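Local coordinates for transcriptional regulator, badm/rrf2 family (Thermincola potens, PDB 4CIC), which regulates transcription as an IscR of the Rrf2 family, probably binding DNA through a helix-turn-helix motif to control iron-sulfur cluster biogenesis, at the interface of chains A and B. Residues are numbered along the deposited sequence; one frame, centred on the assembly and turned at random. Chains: chain A/B, Transcriptional regulator, badm/rrf2 family.

The interface of chains A and B. Residues chain A 11-12, 15-16, 136; chain B 113-114, 117.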
# COMPACT_ATOMS: atom_id res chain seq x y z
N GLY A 11 10.66 1.69 6.00
CA GLY A 11 9.69 0.80 6.61
C GLY A 11 10.31 -0.57 6.78
O GLY A 11 10.18 -1.21 7.84
N HIS A 12 11.00 -1.01 5.75
CA HIS A 12 11.53 -2.34 5.77
C HIS A 12 12.62 -2.43 6.83
O HIS A 12 12.61 -3.34 7.67
CB HIS A 12 12.05 -2.79 4.40
CG HIS A 12 12.42 -4.23 4.38
ND1 HIS A 12 11.50 -5.24 4.56
CD2 HIS A 12 13.63 -4.84 4.24
CE1 HIS A 12 12.12 -6.41 4.53
NE2 HIS A 12 13.41 -6.20 4.33
N VAL A 15 11.20 -1.97 10.59
CA VAL A 15 10.59 -3.19 11.11
C VAL A 15 11.64 -4.29 11.31
O VAL A 15 11.59 -4.98 12.33
CB VAL A 15 9.42 -3.66 10.22
CG1 VAL A 15 8.84 -4.98 10.73
CG2 VAL A 15 8.36 -2.58 10.22
N GLN A 16 12.57 -4.45 10.37
CA GLN A 16 13.62 -5.46 10.57
C GLN A 16 14.40 -5.21 11.86
O GLN A 16 14.71 -6.15 12.59
CB GLN A 16 14.63 -5.50 9.42
CG GLN A 16 14.16 -6.26 8.21
CD GLN A 16 15.27 -6.38 7.18
OE1 GLN A 16 15.49 -5.47 6.37
NE2 GLN A 16 15.99 -7.49 7.21
N MET A 136 4.94 -11.60 15.55
CA MET A 136 6.04 -11.90 14.65
C MET A 136 7.03 -12.90 15.30
O MET A 136 7.51 -13.83 14.64
CB MET A 136 6.74 -10.60 14.22
CG MET A 136 5.86 -9.70 13.29
SD MET A 136 6.71 -8.15 12.98
CE MET A 136 8.04 -8.64 11.90
N THR B 113 9.53 -10.39 8.50
CA THR B 113 9.20 -9.01 8.10
C THR B 113 8.61 -8.99 6.70
O THR B 113 7.60 -8.31 6.44
CB THR B 113 10.42 -8.07 8.17
OG1 THR B 113 10.87 -7.98 9.53
CG2 THR B 113 10.07 -6.66 7.68
N LYS B 114 9.22 -9.72 5.78
CA LYS B 114 8.65 -9.80 4.43
C LYS B 114 7.25 -10.41 4.46
O LYS B 114 6.39 -10.03 3.64
CB LYS B 114 9.53 -10.60 3.48
CG LYS B 114 10.76 -9.85 2.99
CD LYS B 114 11.59 -10.77 2.10
CE LYS B 114 12.84 -10.11 1.57
NZ LYS B 114 13.64 -11.09 0.77
N TRP B 117 4.73 -7.77 4.94
CA TRP B 117 4.42 -6.98 3.74
C TRP B 117 3.57 -7.78 2.77
O TRP B 117 2.76 -7.21 2.05
CB TRP B 117 5.66 -6.46 3.01
CG TRP B 117 6.63 -5.75 3.89
CD1 TRP B 117 7.97 -5.95 3.93
CD2 TRP B 117 6.35 -4.72 4.85
NE1 TRP B 117 8.56 -5.13 4.86
CE2 TRP B 117 7.58 -4.38 5.46
CE3 TRP B 117 5.19 -4.08 5.28
CZ2 TRP B 117 7.69 -3.39 6.43
CZ3 TRP B 117 5.29 -3.11 6.27
CH2 TRP B 117 6.54 -2.78 6.83
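B:Trp117 and A:His12 meet edge to edge through a hydrogen bond, the indole NE1 giving its N-H to the imidazole ND1 at 3.0 Å with 153° at the hydrogen. Each partner atom lies nearly in the other's ring plane, and the angle leaves the bond slightly bent, with ND1 as the acceptor. The imidazole reaches the indole because its CG stands anti to the backbone N (chi1 -172°), which sends the ring off helix 9-23 toward chain B.

The benzo rim of the indole reaches helix 9-23 at A:Gly11 and A:Val15: CZ2 is 3.6 Å from the carbonyl O of A:Gly11, and CH2 packs on the CG2 methyl of A:Val15 at 3.8 Å. The other A:Val15 branch, CG1, meets the CG2 methyl of B:Thr113 at 3.7 Å, so the two valine methyls divide between two residues one turn apart on helix 112-129.

That threonine methyl also lies 3.8 Å from CE1 of A:His12, while its hydroxyl OG1 lies between CG1 of A:Val15 and the terminal CE of A:Met136, 3.7 Å from the latter. The bend of the methionine at chi3 (71°) turns CE to the threonine, where it also comes near CA. B:Lys114 adds its aliphatic CG near CE1 of the histidine, at 4.0 Å.

Within each chain, a neighbour lies over one face of each ring, offset toward the rim: CG of A:Gln16 over the imidazole, and the carbonyl O of B:Thr113 over the indole. A leucine in place of B:Trp117 would probably leave ND1 of A:His12 without its N-H donor and open a gap beside A:Val15.

The patch, repeated by the two-fold, packs helix 112-129 of one subunit against helices 9-23 and 133-143 of the other. It combines the NE1-to-ND1 hydrogen bond with apolar packing, and is likely to help hold the dimer typical of Rrf2 regulators.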